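PDB 6QZO: peroxidase, which is a DyP-type peroxidase that probably uses a bound heme b to reduce peroxides while oxidising a second substrate. Local coordinates for residues I131-G141 / N353-F364. Sequence-based numbering, arbitrary orientation.
Sequences IDRLDPAWCDG and NEWTFPVGSAVF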
loop_
_atom_site.group_PDB
_atom_site.type_symbol
_atom_site.label_atom_id
_atom_site.label_comp_id
_atom_site.label_asym_id
_atom_site.label_seq_id
_atom_site.Cartn_x
_atom_site.Cartn_y
_atom_site.Cartn_z
ATOM N N ILE A 131 -21.932 -15.375 11.339
ATOM C CA ILE A 131 -20.454 -15.133 11.300
ATOM C C ILE A 131 -20.139 -13.641 11.152
ATOM O O ILE A 131 -18.991 -13.275 11.440
ATOM C CB ILE A 131 -19.796 -15.946 10.172
ATOM C CG1 ILE A 131 -20.406 -15.639 8.805
ATOM C CG2 ILE A 131 -19.855 -17.433 10.503
ATOM C CD1 ILE A 131 -19.500 -15.984 7.642
ATOM N N ASP A 132 -21.102 -12.821 10.732
ATOM C CA ASP A 132 -20.902 -11.369 10.469
ATOM C C ASP A 132 -20.402 -10.657 11.724
ATOM O O ASP A 132 -21.048 -10.798 12.748
ATOM C CB ASP A 132 -22.207 -10.696 10.018
ATOM C CG ASP A 132 -22.611 -10.994 8.593
ATOM O OD1 ASP A 132 -21.792 -11.618 7.875
ATOM O OD2 ASP A 132 -23.735 -10.567 8.209
ATOM N N ARG A 133 -19.313 -9.898 11.612
ATOM C CA ARG A 133 -18.875 -8.893 12.618
ATOM C C ARG A 133 -18.825 -7.535 11.931
ATOM O O ARG A 133 -17.814 -6.850 12.062
ATOM C CB ARG A 133 -17.474 -9.178 13.192
ATOM C CG ARG A 133 -17.259 -10.346 14.117
ATOM C CD ARG A 133 -18.455 -10.704 14.987
ATOM N NE ARG A 133 -18.351 -11.974 15.690
ATOM C CZ ARG A 133 -19.201 -13.020 15.621
ATOM N NH1 ARG A 133 -20.264 -13.009 14.822
ATOM N NH2 ARG A 133 -18.954 -14.093 16.356
ATOM N N LEU A 134 -19.893 -7.167 11.214
ATOM C CA LEU A 134 -19.887 -6.038 10.250
ATOM C C LEU A 134 -19.736 -4.713 10.983
ATOM O O LEU A 134 -20.548 -4.427 11.883
ATOM C CB LEU A 134 -21.163 -6.069 9.407
ATOM C CG LEU A 134 -21.306 -7.277 8.477
ATOM C CD1 LEU A 134 -22.589 -7.187 7.685
ATOM C CD2 LEU A 134 -20.100 -7.407 7.557
ATOM N N ASP A 135 -18.702 -3.960 10.600
ATOM C CA ASP A 135 -18.415 -2.572 11.029
ATOM C C ASP A 135 -19.024 -1.615 10.002
ATOM O O ASP A 135 -18.556 -1.566 8.870
ATOM C CB ASP A 135 -16.901 -2.369 11.149
ATOM C CG ASP A 135 -16.496 -0.985 11.633
ATOM O OD1 ASP A 135 -17.369 -0.110 11.748
ATOM O OD2 ASP A 135 -15.322 -0.779 11.867
ATOM N N PRO A 136 -20.068 -0.835 10.363
ATOM C CA PRO A 136 -20.743 0.069 9.429
ATOM C C PRO A 136 -19.821 0.945 8.563
ATOM O O PRO A 136 -20.202 1.236 7.461
ATOM C CB PRO A 136 -21.608 0.973 10.333
ATOM C CG PRO A 136 -21.597 0.381 11.757
ATOM C CD PRO A 136 -20.692 -0.826 11.697
ATOM N N ALA A 137 -18.641 1.317 9.077
ATOM C CA ALA A 137 -17.636 2.164 8.381
ATOM C C ALA A 137 -17.020 1.419 7.189
ATOM O O ALA A 137 -16.330 2.082 6.391
ATOM C CB ALA A 137 -16.557 2.610 9.349
ATOM N N TRP A 138 -17.184 0.099 7.103
ATOM C CA TRP A 138 -16.693 -0.706 5.946
ATOM C C TRP A 138 -17.884 -1.256 5.143
ATOM O O TRP A 138 -17.672 -2.150 4.312
ATOM C CB TRP A 138 -15.773 -1.842 6.416
ATOM C CG TRP A 138 -14.499 -1.408 7.067
ATOM C CD1 TRP A 138 -14.079 -1.753 8.316
ATOM C CD2 TRP A 138 -13.446 -0.611 6.493
ATOM N NE1 TRP A 138 -12.858 -1.193 8.578
ATOM C CE2 TRP A 138 -12.443 -0.486 7.482
ATOM C CE3 TRP A 138 -13.252 0.015 5.260
ATOM C CZ2 TRP A 138 -11.277 0.248 7.274
ATOM C CZ3 TRP A 138 -12.095 0.731 5.046
ATOM C CH2 TRP A 138 -11.131 0.863 6.045
ATOM N N CYS A 139 -19.091 -0.737 5.387
ATOM C CA CYS A 139 -20.351 -1.251 4.799
ATOM C C CYS A 139 -20.977 -0.217 3.860
ATOM O O CYS A 139 -20.770 0.997 4.079
ATOM C CB CYS A 139 -21.346 -1.636 5.878
ATOM S SG CYS A 139 -20.831 -3.097 6.802
ATOM N N ASP A 140 -21.734 -0.716 2.871
ATOM C CA ASP A 140 -22.653 0.054 1.996
ATOM C C ASP A 140 -21.851 1.122 1.223
ATOM O O ASP A 140 -20.657 0.905 0.976
ATOM C CB ASP A 140 -23.796 0.666 2.810
ATOM C CG ASP A 140 -24.518 -0.308 3.718
ATOM O OD1 ASP A 140 -24.617 -1.504 3.370
ATOM O OD2 ASP A 140 -24.923 0.143 4.802
ATOM N N GLY A 141 -22.504 2.212 0.837
ATOM C CA GLY A 141 -22.033 3.211 -0.133
ATOM C C GLY A 141 -23.049 3.390 -1.259
ATOM O O GLY A 141 -23.496 2.394 -1.786
ATOM N N ASN A 353 -14.168 -20.508 9.066
ATOM C CA ASN A 353 -14.885 -19.484 9.879
ATOM C C ASN A 353 -14.226 -19.307 11.246
ATOM O O ASN A 353 -14.519 -18.281 11.877
ATOM C CB ASN A 353 -16.360 -19.840 10.105
ATOM C CG ASN A 353 -17.203 -19.630 8.874
ATOM O OD1 ASN A 353 -16.852 -18.844 7.992
ATOM N ND2 ASN A 353 -18.314 -20.337 8.798
ATOM N N GLU A 354 -13.417 -20.276 11.710
ATOM C CA GLU A 354 -12.775 -20.201 13.050
ATOM C C GLU A 354 -11.605 -19.201 13.029
ATOM O O GLU A 354 -11.209 -18.763 14.117
ATOM C CB GLU A 354 -12.346 -21.595 13.512
ATOM C CG GLU A 354 -11.798 -21.637 14.947
ATOM C CD GLU A 354 -11.682 -23.043 15.536
ATOM O OE1 GLU A 354 -12.328 -23.989 14.970
ATOM O OE2 GLU A 354 -10.966 -23.215 16.567
ATOM N N TRP A 355 -11.080 -18.850 11.850
ATOM C CA TRP A 355 -9.850 -18.014 11.693
ATOM C C TRP A 355 -10.077 -16.827 10.746
ATOM O O TRP A 355 -9.118 -16.105 10.479
ATOM C CB TRP A 355 -8.680 -18.895 11.245
ATOM C CG TRP A 355 -8.441 -19.985 12.244
ATOM C CD1 TRP A 355 -7.913 -19.844 13.493
ATOM C CD2 TRP A 355 -8.862 -21.354 12.138
ATOM N NE1 TRP A 355 -7.945 -21.036 14.161
ATOM C CE2 TRP A 355 -8.513 -21.985 13.349
ATOM C CE3 TRP A 355 -9.484 -22.104 11.137
ATOM C CZ2 TRP A 355 -8.775 -23.331 13.592
ATOM C CZ3 TRP A 355 -9.722 -23.442 11.366
ATOM C CH2 TRP A 355 -9.374 -24.043 12.572
ATOM N N THR A 356 -11.308 -16.618 10.286
ATOM C CA THR A 356 -11.724 -15.485 9.433
ATOM C C THR A 356 -13.023 -14.917 9.999
ATOM O O THR A 356 -13.716 -15.660 10.691
ATOM C CB THR A 356 -11.930 -15.919 7.975
ATOM O OG1 THR A 356 -13.041 -16.809 7.976
ATOM C CG2 THR A 356 -10.717 -16.584 7.361
ATOM N N PHE A 357 -13.334 -13.652 9.712
ATOM C CA PHE A 357 -14.634 -13.040 10.068
ATOM C C PHE A 357 -14.887 -11.825 9.186
ATOM O O PHE A 357 -13.996 -11.028 8.939
ATOM C CB PHE A 357 -14.736 -12.784 11.575
ATOM C CG PHE A 357 -13.646 -11.954 12.217
ATOM C CD1 PHE A 357 -12.525 -12.553 12.769
ATOM C CD2 PHE A 357 -13.788 -10.577 12.337
ATOM C CE1 PHE A 357 -11.529 -11.782 13.356
ATOM C CE2 PHE A 357 -12.800 -9.807 12.952
ATOM C CZ PHE A 357 -11.668 -10.408 13.461
ATOM N N PRO A 358 -16.121 -11.671 8.636
ATOM C CA PRO A 358 -16.449 -10.517 7.805
ATOM C C PRO A 358 -16.611 -9.270 8.678
ATOM O O PRO A 358 -17.343 -9.338 9.649
ATOM C CB PRO A 358 -17.788 -10.902 7.149
ATOM C CG PRO A 358 -18.017 -12.350 7.503
ATOM C CD PRO A 358 -17.268 -12.585 8.793
ATOM N N VAL A 359 -15.930 -8.180 8.314
ATOM C CA VAL A 359 -16.013 -6.877 9.048
ATOM C C VAL A 359 -16.611 -5.790 8.144
ATOM O O VAL A 359 -16.881 -4.694 8.668
ATOM C CB VAL A 359 -14.653 -6.468 9.641
ATOM C CG1 VAL A 359 -14.219 -7.467 10.707
ATOM C CG2 VAL A 359 -13.567 -6.303 8.587
ATOM N N GLY A 360 -16.870 -6.092 6.871
ATOM C CA GLY A 360 -17.480 -5.147 5.921
ATOM C C GLY A 360 -18.246 -5.864 4.830
ATOM O O GLY A 360 -17.765 -6.917 4.384
ATOM N N SER A 361 -19.386 -5.295 4.413
ATOM C CA SER A 361 -20.260 -5.849 3.349
ATOM C C SER A 361 -20.869 -4.712 2.531
ATOM O O SER A 361 -21.494 -3.777 3.130
ATOM C CB SER A 361 -21.343 -6.727 3.910
ATOM O OG SER A 361 -21.859 -7.577 2.877
ATOM N N ALA A 362 -20.729 -4.787 1.200
ATOM C CA ALA A 362 -21.347 -3.826 0.273
ATOM C C ALA A 362 -21.784 -4.548 -1.000
ATOM O O ALA A 362 -21.017 -5.412 -1.502
ATOM C CB ALA A 362 -20.366 -2.741 -0.010
ATOM N N VAL A 363 -22.973 -4.194 -1.492
ATOM C CA VAL A 363 -23.535 -4.722 -2.765
ATOM C C VAL A 363 -23.737 -3.542 -3.705
ATOM O O VAL A 363 -24.230 -2.507 -3.234
ATOM C CB VAL A 363 -24.852 -5.483 -2.525
ATOM C CG1 VAL A 363 -25.345 -6.136 -3.792
ATOM C CG2 VAL A 363 -24.690 -6.503 -1.412
ATOM N N PHE A 364 -23.352 -3.708 -4.971
ATOM C CA PHE A 364 -23.466 -2.666 -6.024
ATOM C C PHE A 364 -23.957 -3.306 -7.319
ATOM O O PHE A 364 -23.645 -4.492 -7.592
ATOM C CB PHE A 364 -22.124 -1.980 -6.278
ATOM C CG PHE A 364 -21.540 -1.350 -5.044
ATOM C CD1 PHE A 364 -21.907 -0.078 -4.658
ATOM C CD2 PHE A 364 -20.649 -2.049 -4.251
ATOM C CE1 PHE A 364 -21.379 0.493 -3.509
ATOM C CE2 PHE A 364 -20.130 -1.470 -3.109
ATOM C CZ PHE A 364 -20.490 -0.210 -2.741
#
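Arg133 N and Asp135 N each donate to carbonyls of the strand, Pro358 O and Val359 O. Pro358, which has no N-H to give, takes part through its carbonyl: its O receives Arg133 N at 2.8 Å, almost in line with the C=O. Val359 O accepts Asp135 N at 2.8 Å from above its carbonyl plane. The loop then turns through Pro136 and Ala137, with Asp135 OD1 accepting from Ala137 N in an Asx turn, and returns to the strand, where Asp140 N donates to Ser361 O (3.1 Å). Between these bonds Cys139 SG, set beside its own backbone N by a chi1 of -69°, receives Ser361 N at 3.6 Å. A valine in place of Cys139 would probably leave that buried amide without its sulfur acceptor.

Apolar side chains pack alongside these bonds. Leu134 CD2 lies 3.6 Å from Gly360 N and touches Ser361 CB, while Gly360 suits a site where a side chain would strike Trp138 O. At the other end Ile131 crosses the Pro358 ring at about a right angle, CD1 to CG 3.9 Å, and its CG2 meets Asn353 ND2 at 3.7 Å, the amide nitrogen being held by Leu346 O.

Farther out, Arg234 bridges both segments, through a salt bridge to Asp132 OD1 and a hydrogen bond to Ser361 OG, while Phe129 N holds Asp132 OD2. Val359 and Gly360 form a classic beta bulge opposite Arg235, whose cation also meets the Trp138 ring. The loop, leading into strand 143-149, thus lines the outer edge of 356-366, whose other edge pairs with strand 229-238, joining the two ferredoxin-like halves beside the heme.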